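PDB 3LXQ: uncharacterized protein VP1736 from Vibrio parahaemolyticus, which is of unknown function but carries a sulfatase-family domain of the alkaline phosphatase superfamily. Local coordinates for residues Gln43-Met48 / Pro146-Ala151; Val101-Gly106 / Asn112-Met117; Ser219-Tyr224 / Glu258-Gln263; Glu229-Leu234 / Lys239-Leu244. All coordinates share one frame; numbering follows the deposited sequence.

Interaction 1. Residues Gln43-Met48 / Pro146-Ala151; sequences QFYGKM and PSPSRA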
loop_
_atom_site.group_PDB
_atom_site.type_symbol
_atom_site.label_atom_id
_atom_site.label_comp_id
_atom_site.label_asym_id
_atom_site.label_seq_id
_atom_site.Cartn_x
_atom_site.Cartn_y
_atom_site.Cartn_z
ATOM N N GLN A 43 9.582 22.734 8.777
ATOM C CA GLN A 43 11.003 23.005 9.034
ATOM C C GLN A 43 11.933 22.632 7.870
ATOM O O GLN A 43 13.006 23.220 7.729
ATOM C CB GLN A 43 11.463 22.299 10.319
ATOM N N PHE A 44 11.527 21.665 7.044
ATOM C CA PHE A 44 12.386 21.160 5.962
ATOM C C PHE A 44 12.141 21.824 4.610
ATOM O O PHE A 44 13.082 22.077 3.854
ATOM C CB PHE A 44 12.213 19.648 5.781
ATOM C CG PHE A 44 12.691 18.828 6.935
ATOM C CD1 PHE A 44 14.056 18.615 7.142
ATOM C CD2 PHE A 44 11.778 18.235 7.803
ATOM C CE1 PHE A 44 14.507 17.840 8.207
ATOM C CE2 PHE A 44 12.221 17.455 8.878
ATOM C CZ PHE A 44 13.591 17.260 9.077
ATOM N N TYR A 45 10.871 22.077 4.308
ATOM C CA TYR A 45 10.440 22.437 2.949
ATOM C C TYR A 45 9.972 23.883 2.809
ATOM O O TYR A 45 9.759 24.371 1.694
ATOM C CB TYR A 45 9.312 21.499 2.490
ATOM C CG TYR A 45 9.621 20.018 2.597
ATOM C CD1 TYR A 45 10.866 19.508 2.211
ATOM C CD2 TYR A 45 8.651 19.120 3.048
ATOM C CE1 TYR A 45 11.147 18.144 2.301
ATOM C CE2 TYR A 45 8.922 17.744 3.138
ATOM C CZ TYR A 45 10.171 17.265 2.762
ATOM O OH TYR A 45 10.450 15.917 2.849
ATOM N N GLY A 46 9.795 24.556 3.942
ATOM C CA GLY A 46 9.279 25.922 3.953
ATOM C C GLY A 46 7.841 25.993 4.422
ATOM O O GLY A 46 7.117 24.995 4.411
ATOM N N LYS A 47 7.435 27.189 4.833
ATOM C CA LYS A 47 6.079 27.454 5.300
ATOM C C LYS A 47 5.102 27.562 4.131
ATOM O O LYS A 47 5.510 27.797 2.992
ATOM C CB LYS A 47 6.054 28.748 6.124
HETATM N N MSE A 48 3.820 27.362 4.432
HETATM C CA MSE A 48 2.712 27.633 3.510
HETATM C C MSE A 48 1.444 27.816 4.327
HETATM O O MSE A 48 1.217 27.096 5.293
HETATM C CB MSE A 48 2.518 26.486 2.511
HETATM C CG MSE A 48 1.962 26.922 1.163
HETATM SE SE MSE A 48 1.275 25.452 0.049
HETATM C CE MSE A 48 2.249 25.842 -1.591
ATOM N N PRO A 146 2.645 10.603 3.092
ATOM C CA PRO A 146 3.901 10.527 3.842
ATOM C C PRO A 146 4.361 11.859 4.441
ATOM O O PRO A 146 3.898 12.929 4.036
ATOM C CB PRO A 146 4.908 10.038 2.787
ATOM C CG PRO A 146 4.359 10.566 1.478
ATOM C CD PRO A 146 2.850 10.664 1.639
ATOM N N SER A 147 5.262 11.781 5.415
ATOM C CA SER A 147 5.911 12.958 5.982
ATOM C C SER A 147 7.379 12.621 6.133
ATOM O O SER A 147 7.766 11.478 5.863
ATOM C CB SER A 147 5.275 13.348 7.336
ATOM O OG SER A 147 5.603 12.437 8.375
ATOM N N PRO A 148 8.213 13.603 6.536
ATOM C CA PRO A 148 9.611 13.321 6.897
ATOM C C PRO A 148 9.707 12.540 8.195
ATOM O O PRO A 148 10.788 12.087 8.553
ATOM C CB PRO A 148 10.211 14.717 7.106
ATOM C CG PRO A 148 9.327 15.618 6.381
ATOM C CD PRO A 148 7.958 15.048 6.491
ATOM N N SER A 149 8.584 12.410 8.900
ATOM C CA SER A 149 8.533 11.654 10.141
ATOM C C SER A 149 8.236 10.200 9.850
ATOM O O SER A 149 8.049 9.800 8.687
ATOM C CB SER A 149 7.446 12.208 11.072
ATOM O OG SER A 149 7.816 13.471 11.576
ATOM N N ARG A 150 8.167 9.411 10.917
ATOM C CA ARG A 150 7.812 8.003 10.809
ATOM C C ARG A 150 6.336 7.887 10.444
ATOM O O ARG A 150 5.538 8.768 10.757
ATOM C CB ARG A 150 8.111 7.277 12.123
ATOM C CG ARG A 150 9.538 7.489 12.633
ATOM C CD ARG A 150 9.836 6.769 13.954
ATOM N NE ARG A 150 8.831 6.990 15.000
ATOM C CZ ARG A 150 8.817 8.014 15.859
ATOM N NH1 ARG A 150 9.750 8.957 15.800
ATOM N NH2 ARG A 150 7.854 8.098 16.781
ATOM N N ALA A 151 5.977 6.806 9.756
ATOM C CA ALA A 151 4.559 6.471 9.562
ATOM C C ALA A 151 3.770 6.495 10.884
ATOM O O ALA A 151 4.327 6.239 11.959
ATOM C CB ALA A 151 4.447 5.116 8.914
#
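P148 packs against both F44 and Y45, chiefly through CB and CG respectively, in a small apolar contact between the end of a short helix and a proline-bearing loop of the sulfatase-family domain. Helix 41-45 carries both aromatic residues. The loop follows helix 133-141.

F44 and Y45 share the same first torsion. In each, CG lies anti to the carbonyl carbon, beside the backbone N (chi1 -66° in F44, -53° in Y45). Both rings therefore leave the helix end toward the loop. The F44 ring offers its CD2-CE2 side, with CE2 3.8 Å from P148 CB. Its approach is oblique, and the two side chains slide past each other in opposite directions. Y45 and P148 approach from opposite directions and meet obliquely, with CE2 and OH of the tyrosine against CG of the pyrrolidine ring. Y45 CE2 stands 3.9 Å from P148 CG. F44 CB also lies over one face of the Y45 ring, 3.8 Å above its plane and offset toward the rim.

The Y45 hydroxyl is satisfied outside the two segments. It is hydrogen-bonded to K384 O and Q381 NE2. A432 of helix 422-441 also packs on Y45.

On the loop side, S147 OG and S149 N form an ST turn with P148 between them in sequence. S147 OG accepts from S149 N at 3.0 Å, with an N-H...O angle of 140°. G46, just after the helix, has positive phi. Of the tyrosine atoms, the nearest to the loop is the hydroxyl oxygen, with Y45 OH 3.7 Å from P148 CG.

Interaction 2. Residues Val101-Gly106 / Asn112-Met117; sequences VGSLGG and NLDELM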
loop_
_atom_site.group_PDB
_atom_site.type_symbol
_atom_site.label_atom_id
_atom_site.label_comp_id
_atom_site.label_asym_id
_atom_site.label_seq_id
_atom_site.Cartn_x
_atom_site.Cartn_y
_atom_site.Cartn_z
ATOM N N VAL A 101 10.208 -8.343 -10.155
ATOM C CA VAL A 101 9.015 -8.843 -10.853
ATOM C C VAL A 101 9.219 -8.998 -12.369
ATOM O O VAL A 101 9.404 -8.020 -13.095
ATOM C CB VAL A 101 7.750 -7.986 -10.563
ATOM C CG1 VAL A 101 6.518 -8.641 -11.173
ATOM C CG2 VAL A 101 7.545 -7.803 -9.069
ATOM N N GLY A 102 9.169 -10.244 -12.833
ATOM C CA GLY A 102 9.319 -10.561 -14.253
ATOM C C GLY A 102 8.356 -9.799 -15.152
ATOM O O GLY A 102 8.782 -9.159 -16.117
ATOM N N SER A 103 7.064 -9.850 -14.825
ATOM C CA SER A 103 6.038 -9.183 -15.635
ATOM C C SER A 103 6.185 -7.657 -15.653
ATOM O O SER A 103 5.600 -6.995 -16.504
ATOM C CB SER A 103 4.623 -9.591 -15.198
ATOM O OG SER A 103 4.341 -9.154 -13.879
ATOM N N LEU A 104 6.977 -7.110 -14.730
ATOM C CA LEU A 104 7.244 -5.671 -14.694
ATOM C C LEU A 104 8.642 -5.327 -15.206
ATOM O O LEU A 104 9.136 -4.221 -14.994
ATOM C CB LEU A 104 7.014 -5.102 -13.287
ATOM C CG LEU A 104 5.590 -4.756 -12.828
ATOM C CD1 LEU A 104 4.595 -5.921 -12.964
ATOM C CD2 LEU A 104 5.618 -4.274 -11.404
ATOM N N GLY A 105 9.269 -6.284 -15.886
ATOM C CA GLY A 105 10.553 -6.044 -16.544
ATOM C C GLY A 105 11.800 -6.460 -15.781
ATOM O O GLY A 105 12.867 -6.623 -16.381
ATOM N N GLY A 106 11.673 -6.645 -14.469
ATOM C CA GLY A 106 12.809 -7.009 -13.617
ATOM C C GLY A 106 13.239 -8.462 -13.748
ATOM O O GLY A 106 12.948 -9.122 -14.747
ATOM N N ASN A 112 4.709 -17.186 -10.667
ATOM C CA ASN A 112 3.322 -17.324 -10.215
ATOM C C ASN A 112 2.569 -16.003 -10.277
ATOM O O ASN A 112 1.445 -15.962 -10.767
ATOM C CB ASN A 112 3.233 -17.901 -8.802
ATOM C CG ASN A 112 3.643 -19.369 -8.737
ATOM O OD1 ASN A 112 3.104 -20.218 -9.453
ATOM N ND2 ASN A 112 4.602 -19.672 -7.870
ATOM N N LEU A 113 3.187 -14.925 -9.785
ATOM C CA LEU A 113 2.554 -13.598 -9.821
ATOM C C LEU A 113 2.366 -13.105 -11.252
ATOM O O LEU A 113 1.307 -12.587 -11.584
ATOM C CB LEU A 113 3.325 -12.563 -8.989
ATOM C CG LEU A 113 2.728 -11.149 -8.867
ATOM C CD1 LEU A 113 1.386 -11.168 -8.130
ATOM C CD2 LEU A 113 3.705 -10.180 -8.200
ATOM N N ASP A 114 3.388 -13.293 -12.091
ATOM C CA ASP A 114 3.347 -12.905 -13.504
ATOM C C ASP A 114 2.119 -13.463 -14.213
ATOM O O ASP A 114 1.472 -12.768 -15.000
ATOM C CB ASP A 114 4.593 -13.415 -14.232
ATOM C CG ASP A 114 5.833 -12.610 -13.919
ATOM O OD1 ASP A 114 5.784 -11.682 -13.071
ATOM O OD2 ASP A 114 6.870 -12.910 -14.544
ATOM N N GLU A 115 1.835 -14.736 -13.939
ATOM C CA GLU A 115 0.705 -15.447 -14.515
ATOM C C GLU A 115 -0.607 -14.865 -14.002
ATOM O O GLU A 115 -1.517 -14.604 -14.783
ATOM C CB GLU A 115 0.798 -16.934 -14.169
ATOM C CG GLU A 115 -0.153 -17.818 -14.947
ATOM C CD GLU A 115 0.264 -17.980 -16.397
ATOM O OE1 GLU A 115 0.386 -16.956 -17.109
ATOM O OE2 GLU A 115 0.461 -19.140 -16.827
ATOM N N LEU A 116 -0.683 -14.656 -12.686
ATOM C CA LEU A 116 -1.855 -14.058 -12.041
ATOM C C LEU A 116 -2.121 -12.613 -12.494
ATOM O O LEU A 116 -3.261 -12.125 -12.443
ATOM C CB LEU A 116 -1.689 -14.104 -10.524
ATOM C CG LEU A 116 -1.706 -15.484 -9.868
ATOM C CD1 LEU A 116 -0.962 -15.455 -8.545
ATOM C CD2 LEU A 116 -3.142 -15.976 -9.684
HETATM N N MSE A 117 -1.057 -11.940 -12.932
HETATM C CA MSE A 117 -1.124 -10.568 -13.442
HETATM C C MSE A 117 -1.994 -10.475 -14.683
HETATM O O MSE A 117 -2.751 -9.522 -14.838
HETATM C CB MSE A 117 0.273 -10.047 -13.776
HETATM C CG MSE A 117 1.169 -9.812 -12.576
HETATM SE SE MSE A 117 1.191 -7.958 -11.995
HETATM C CE MSE A 117 -0.592 -7.772 -11.346
#
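S103 meets D114 through two hydrogen bonds to one carboxylate oxygen. S103 N donates to D114 OD1 at 2.8 Å, with an N-H...O angle of 154°. S103 OG donates to the same D114 OD1 at 3.0 Å. Both donors come from the same face of the carboxylate, well above its plane. The serine OG stands between its backbone N and carbonyl carbon (chi1 65°), which brings hydroxyl and amide to one acceptor. The other oxygen, D114 OD2, lies 3.4 Å from G102 CA.

Apolar groups flank this grip. M117, a selenomethionine, bends at chi2 and chi3. Its CG passes 3.5 Å from S103 OG, and its SE reaches L104 CD1 at 4.1 Å. V101 CG1 rests beside D114 OD1 and loosely on L113 CD2.

Farther out, T110 OG1 is hydrogen-bonded to both D114 OD1 and G102 N, tying the loop to the start of helix 111-118. Within the loop, V101 O accepts from L104 N and G106 N, which come from opposite faces of its plane. P324 of strand 322-328 packs on V101 and L104. With several donors directed at OD1, D114 probably keeps its negative charge, and the loop is held to the helix by polar bonds to one carboxylate.

Interaction 3. Residues Ser219-Tyr224 / Glu258-Gln263; sequences SDEDLY and EGKIEQ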
loop_
_atom_site.group_PDB
_atom_site.type_symbol
_atom_site.label_atom_id
_atom_site.label_comp_id
_atom_site.label_asym_id
_atom_site.label_seq_id
_atom_site.Cartn_x
_atom_site.Cartn_y
_atom_site.Cartn_z
ATOM N N SER A 219 7.203 -19.463 7.662
ATOM C CA SER A 219 7.385 -19.189 6.231
ATOM C C SER A 219 6.090 -18.648 5.613
ATOM O O SER A 219 5.023 -18.729 6.230
ATOM C CB SER A 219 7.855 -20.443 5.489
ATOM O OG SER A 219 6.820 -21.423 5.419
ATOM N N ASP A 220 6.195 -18.070 4.415
ATOM C CA ASP A 220 5.034 -17.484 3.759
ATOM C C ASP A 220 4.010 -18.542 3.323
ATOM O O ASP A 220 2.822 -18.264 3.337
ATOM C CB ASP A 220 5.456 -16.573 2.603
ATOM C CG ASP A 220 6.218 -15.332 3.077
ATOM O OD1 ASP A 220 6.067 -14.933 4.264
ATOM O OD2 ASP A 220 6.981 -14.758 2.256
ATOM N N GLU A 221 4.449 -19.756 2.983
ATOM C CA GLU A 221 3.476 -20.842 2.703
ATOM C C GLU A 221 2.610 -21.158 3.931
ATOM O O GLU A 221 1.403 -21.300 3.801
ATOM C CB GLU A 221 4.120 -22.116 2.117
ATOM C CG GLU A 221 3.108 -23.254 1.859
ATOM C CD GLU A 221 3.628 -24.399 0.980
ATOM O OE1 GLU A 221 4.856 -24.579 0.853
ATOM O OE2 GLU A 221 2.797 -25.139 0.419
ATOM N N ASP A 222 3.220 -21.226 5.120
ATOM C CA ASP A 222 2.456 -21.425 6.364
ATOM C C ASP A 222 1.515 -20.257 6.637
ATOM O O ASP A 222 0.371 -20.452 7.055
ATOM C CB ASP A 222 3.374 -21.682 7.569
ATOM C CG ASP A 222 4.212 -22.946 7.408
ATOM O OD1 ASP A 222 3.639 -24.046 7.197
ATOM O OD2 ASP A 222 5.452 -22.823 7.478
ATOM N N LEU A 223 2.002 -19.041 6.390
ATOM C CA LEU A 223 1.168 -17.839 6.479
ATOM C C LEU A 223 -0.068 -17.962 5.589
ATOM O O LEU A 223 -1.188 -17.691 6.020
ATOM C CB LEU A 223 1.957 -16.604 6.044
ATOM C CG LEU A 223 1.216 -15.262 5.988
ATOM C CD1 LEU A 223 0.926 -14.715 7.380
ATOM C CD2 LEU A 223 2.037 -14.268 5.187
ATOM N N TYR A 224 0.177 -18.385 4.355
ATOM C CA TYR A 224 -0.848 -18.482 3.335
ATOM C C TYR A 224 -1.799 -19.665 3.538
ATOM O O TYR A 224 -2.957 -19.593 3.125
ATOM C CB TYR A 224 -0.202 -18.537 1.948
ATOM C CG TYR A 224 0.344 -17.217 1.408
ATOM C CD1 TYR A 224 -0.369 -16.016 1.541
ATOM C CD2 TYR A 224 1.550 -17.185 0.712
ATOM C CE1 TYR A 224 0.130 -14.814 1.008
ATOM C CE2 TYR A 224 2.054 -15.998 0.180
ATOM C CZ TYR A 224 1.348 -14.825 0.327
ATOM O OH TYR A 224 1.880 -13.681 -0.216
ATOM N N GLU A 258 13.769 -25.779 1.681
ATOM C CA GLU A 258 14.523 -26.270 0.517
ATOM C C GLU A 258 13.616 -27.039 -0.462
ATOM O O GLU A 258 12.502 -27.443 -0.108
ATOM C CB GLU A 258 15.690 -27.167 0.969
ATOM C CG GLU A 258 16.706 -26.501 1.912
ATOM C CD GLU A 258 17.975 -25.989 1.215
ATOM O OE1 GLU A 258 18.084 -26.080 -0.032
ATOM O OE2 GLU A 258 18.876 -25.492 1.929
ATOM N N GLY A 259 14.105 -27.223 -1.689
ATOM C CA GLY A 259 13.401 -27.979 -2.733
ATOM C C GLY A 259 12.001 -27.503 -3.103
ATOM O O GLY A 259 11.133 -28.314 -3.431
ATOM N N LYS A 260 11.776 -26.195 -3.055
ATOM C CA LYS A 260 10.458 -25.637 -3.390
ATOM C C LYS A 260 10.480 -24.769 -4.646
ATOM O O LYS A 260 9.444 -24.552 -5.265
ATOM C CB LYS A 260 9.836 -24.895 -2.200
ATOM C CG LYS A 260 9.748 -25.756 -0.951
ATOM C CD LYS A 260 8.342 -25.851 -0.393
ATOM C CE LYS A 260 8.246 -27.012 0.600
ATOM N NZ LYS A 260 6.848 -27.362 0.991
ATOM N N ILE A 261 11.662 -24.282 -5.011
ATOM C CA ILE A 261 11.872 -23.613 -6.293
ATOM C C ILE A 261 13.195 -24.027 -6.910
ATOM O O ILE A 261 14.123 -24.436 -6.199
ATOM C CB ILE A 261 11.894 -22.062 -6.169
ATOM C CG1 ILE A 261 13.098 -21.577 -5.338
ATOM C CG2 ILE A 261 10.554 -21.526 -5.660
ATOM C CD1 ILE A 261 12.812 -21.284 -3.872
ATOM N N GLU A 262 13.289 -23.915 -8.230
ATOM C CA GLU A 262 14.593 -23.897 -8.868
ATOM C C GLU A 262 15.158 -22.548 -8.443
ATOM O O GLU A 262 14.674 -21.510 -8.873
ATOM C CB GLU A 262 14.477 -24.015 -10.393
ATOM N N GLN A 263 16.134 -22.570 -7.543
ATOM C CA GLN A 263 16.700 -21.345 -6.974
ATOM C C GLN A 263 17.332 -20.493 -8.070
ATOM O O GLN A 263 17.864 -21.026 -9.040
ATOM C CB GLN A 263 17.722 -21.685 -5.880
ATOM C CG GLN A 263 17.193 -22.694 -4.858
ATOM C CD GLN A 263 18.171 -23.038 -3.742
ATOM O OE1 GLN A 263 19.390 -22.828 -3.849
ATOM N NE2 GLN A 263 17.631 -23.581 -2.656
#
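E221 and K260 make a salt bridge, the one direct contact between residues 219-224, at the start of helix 220-234, and residues 258-263, in the loop that follows strand 241-246. K260 NZ lies 3.4 Å from E221 OE1, and the hydrogen bond within this ion pair is weak. E221 sends CG anti to its own backbone N (chi1 179°) and stays extended beyond it, so the carboxylate stands well out from the helix. K260 bends at chi2 (-124°), then runs straight to its ammonium group. The two chains cross at about a right angle. The aliphatic part of the lysine also comes near, with K260 CD 3.9 Å from E221 OE1. The pair lies at the surface, where solvent probably weakens the attraction.

Other hydrogen bonds hold the glutamate and the helix start. E221 OE1 is bonded more firmly to Y280 OH, so the lysine is its second partner. S219 occupies the N-cap position, and its OG donates to D222 OD2 at 2.8 Å from above the carboxylate plane. Y277 OH is hydrogen-bonded to both S219 OG and E221 N.

K260 also touches Y280. Both tyrosines belong to helix 271-289. This helix thus meets the N-terminal end of helix 220-234 and the side chain of K260, while D220 OD1 receives S248 N and S249 N just beyond strand 241-246.

Interaction 4. Residues Glu229-Leu234 / Lys239-Leu244; sequences EEFERL and KPFFSL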
loop_
_atom_site.group_PDB
_atom_site.type_symbol
_atom_site.label_atom_id
_atom_site.label_comp_id
_atom_site.label_asym_id
_atom_site.label_seq_id
_atom_site.Cartn_x
_atom_site.Cartn_y
_atom_site.Cartn_z
ATOM N N GLU A 229 -7.191 -20.914 5.658
ATOM C CA GLU A 229 -7.905 -21.511 6.803
ATOM C C GLU A 229 -8.877 -20.516 7.440
ATOM O O GLU A 229 -10.020 -20.857 7.748
ATOM C CB GLU A 229 -6.910 -21.964 7.887
ATOM C CG GLU A 229 -6.771 -23.458 8.114
ATOM C CD GLU A 229 -6.157 -23.790 9.475
ATOM O OE1 GLU A 229 -5.294 -23.023 9.969
ATOM O OE2 GLU A 229 -6.550 -24.819 10.061
ATOM N N GLU A 230 -8.399 -19.293 7.646
ATOM C CA GLU A 230 -9.153 -18.238 8.313
ATOM C C GLU A 230 -10.285 -17.726 7.442
ATOM O O GLU A 230 -11.311 -17.283 7.949
ATOM C CB GLU A 230 -8.217 -17.064 8.647
ATOM C CG GLU A 230 -7.461 -17.230 9.955
ATOM C CD GLU A 230 -8.388 -17.157 11.165
ATOM O OE1 GLU A 230 -8.767 -18.226 11.691
ATOM O OE2 GLU A 230 -8.765 -16.038 11.573
ATOM N N PHE A 231 -10.064 -17.753 6.129
ATOM C CA PHE A 231 -11.012 -17.197 5.177
ATOM C C PHE A 231 -12.129 -18.198 4.959
ATOM O O PHE A 231 -13.294 -17.821 4.953
ATOM C CB PHE A 231 -10.337 -16.861 3.844
ATOM C CG PHE A 231 -9.233 -15.827 3.944
ATOM C CD1 PHE A 231 -9.233 -14.872 4.955
ATOM C CD2 PHE A 231 -8.207 -15.806 3.004
ATOM C CE1 PHE A 231 -8.227 -13.928 5.040
ATOM C CE2 PHE A 231 -7.191 -14.844 3.080
ATOM C CZ PHE A 231 -7.206 -13.909 4.108
ATOM N N GLU A 232 -11.774 -19.471 4.790
ATOM C CA GLU A 232 -12.785 -20.532 4.658
ATOM C C GLU A 232 -13.592 -20.699 5.941
ATOM O O GLU A 232 -14.732 -21.177 5.912
ATOM C CB GLU A 232 -12.156 -21.858 4.238
ATOM C CG GLU A 232 -12.970 -22.590 3.164
ATOM C CD GLU A 232 -12.120 -22.954 1.956
ATOM O OE1 GLU A 232 -10.865 -22.910 2.047
ATOM O OE2 GLU A 232 -12.705 -23.271 0.906
ATOM N N ARG A 233 -12.983 -20.294 7.054
ATOM C CA ARG A 233 -13.642 -20.213 8.350
ATOM C C ARG A 233 -14.626 -19.047 8.372
ATOM O O ARG A 233 -15.826 -19.254 8.579
ATOM C CB ARG A 233 -12.602 -20.058 9.469
ATOM C CG ARG A 233 -13.148 -20.179 10.901
ATOM C CD ARG A 233 -14.040 -18.980 11.276
ATOM N NE ARG A 233 -13.649 -18.299 12.512
ATOM C CZ ARG A 233 -12.402 -17.981 12.849
ATOM N NH1 ARG A 233 -12.173 -17.356 13.993
ATOM N NH2 ARG A 233 -11.387 -18.269 12.045
ATOM N N LEU A 234 -14.119 -17.833 8.148
ATOM C CA LEU A 234 -14.948 -16.620 8.201
ATOM C C LEU A 234 -16.114 -16.646 7.202
ATOM O O LEU A 234 -17.193 -16.108 7.480
ATOM C CB LEU A 234 -14.097 -15.353 8.020
ATOM C CG LEU A 234 -13.169 -14.935 9.175
ATOM C CD1 LEU A 234 -12.048 -14.001 8.692
ATOM C CD2 LEU A 234 -13.942 -14.314 10.353
ATOM N N LYS A 239 -20.663 -12.681 8.594
ATOM C CA LYS A 239 -20.033 -11.379 8.349
ATOM C C LYS A 239 -19.146 -11.289 7.117
ATOM O O LYS A 239 -18.434 -12.235 6.778
ATOM C CB LYS A 239 -19.261 -10.891 9.580
ATOM C CG LYS A 239 -20.180 -10.424 10.705
ATOM C CD LYS A 239 -19.485 -9.459 11.654
ATOM C CE LYS A 239 -20.518 -8.661 12.442
ATOM N NZ LYS A 239 -19.897 -7.697 13.384
ATOM N N PRO A 240 -19.202 -10.138 6.434
ATOM C CA PRO A 240 -18.134 -9.812 5.511
ATOM C C PRO A 240 -16.871 -9.544 6.336
ATOM O O PRO A 240 -16.955 -8.970 7.430
ATOM C CB PRO A 240 -18.632 -8.527 4.842
ATOM C CG PRO A 240 -19.598 -7.931 5.821
ATOM C CD PRO A 240 -20.267 -9.116 6.443
ATOM N N PHE A 241 -15.723 -9.982 5.838
ATOM C CA PHE A 241 -14.469 -9.757 6.549
ATOM C C PHE A 241 -13.470 -8.939 5.749
ATOM O O PHE A 241 -13.462 -8.986 4.513
ATOM C CB PHE A 241 -13.829 -11.080 6.973
ATOM C CG PHE A 241 -13.516 -12.012 5.828
ATOM C CD1 PHE A 241 -12.263 -12.012 5.234
ATOM C CD2 PHE A 241 -14.472 -12.913 5.366
ATOM C CE1 PHE A 241 -11.970 -12.878 4.186
ATOM C CE2 PHE A 241 -14.184 -13.788 4.320
ATOM C CZ PHE A 241 -12.930 -13.767 3.731
ATOM N N PHE A 242 -12.625 -8.208 6.482
ATOM C CA PHE A 242 -11.483 -7.491 5.917
ATOM C C PHE A 242 -10.213 -8.042 6.551
ATOM O O PHE A 242 -10.038 -7.979 7.770
ATOM C CB PHE A 242 -11.592 -5.973 6.159
ATOM C CG PHE A 242 -10.274 -5.234 6.006
ATOM C CD1 PHE A 242 -9.556 -5.296 4.811
ATOM C CD2 PHE A 242 -9.765 -4.473 7.053
ATOM C CE1 PHE A 242 -8.336 -4.614 4.664
ATOM C CE2 PHE A 242 -8.553 -3.785 6.920
ATOM C CZ PHE A 242 -7.833 -3.863 5.722
ATOM N N SER A 243 -9.331 -8.575 5.710
ATOM C CA SER A 243 -8.107 -9.197 6.171
ATOM C C SER A 243 -6.847 -8.579 5.570
ATOM O O SER A 243 -6.689 -8.513 4.351
ATOM C CB SER A 243 -8.159 -10.696 5.873
ATOM O OG SER A 243 -7.001 -11.356 6.360
ATOM N N LEU A 244 -5.947 -8.137 6.448
ATOM C CA LEU A 244 -4.596 -7.733 6.052
ATOM C C LEU A 244 -3.623 -8.865 6.381
ATOM O O LEU A 244 -3.488 -9.238 7.532
ATOM C CB LEU A 244 -4.177 -6.422 6.750
ATOM C CG LEU A 244 -2.710 -5.991 6.589
ATOM C CD1 LEU A 244 -2.351 -5.736 5.134
ATOM C CD2 LEU A 244 -2.375 -4.782 7.436
HETATM O O HOH W 1 -17.691 -14.385 9.110
#
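F241 holds its CG between the backbone N and the carbonyl carbon (chi1 59°), which turns its ring toward F231 and L234. These two carry CG beside the backbone N, with chi1 of -61° in F231, and reach from the helix to meet it. The phenyl planes are tilted by 14° and strongly displaced, with little ring overlap, and the centroids lie 5.4 Å apart. The closest ring atoms are F231 CD1 and F241 CE1, at 3.5 Å. L234 touches the same ring with two atoms. Its CB is 3.6 Å from F241 CD2. Its CD1 makes an off-centre CH-pi contact, 4.2 Å from the F241 centroid.

The helix-loop-strand unit belongs to an alpha/beta fold. Helix 220-234 leads through a short loop into strand 241-246, and the two segments run antiparallel, with axes 10.3 Å apart. The strand is paired in parallel with strands 87-93 and 175-180, in the mixed sheet of the sulfatase-like domain. F241 and S243 point to the helix. F242 points away and packs on helix 165-171, on the other side of the sheet.

Within the helix, R233 NH2 makes a salt bridge with E230 OE1, one turn apart. Y294 meets F231 edge-to-face. S243 OG lies at the edge of the F231 ring, in its plane, 3.1 Å from F231 CE1. Q177 NE2 of the neighbouring strand is hydrogen-bonded to S243 OG.

Interaction 4 is the buried contact, and its chemistry is mainly aromatic and aliphatic, between a helix and the central sheet. Interaction 3 uses the other end of the same helix, 220-234, but at the surface, where a weak ion pair replaces ring packing. Along the chain, interaction 4 is nested within the loop closed by interaction 3. Interaction 2 is partly buried and mixes polar bonds with apolar flanks. It lies near interaction 3, about 7 Å away at the nearest atoms, and helix 271-289 touches both. Interaction 1 is remote, across the chain's centre, with centres 35 to 40 Å from the others. It is partly buried and apolar.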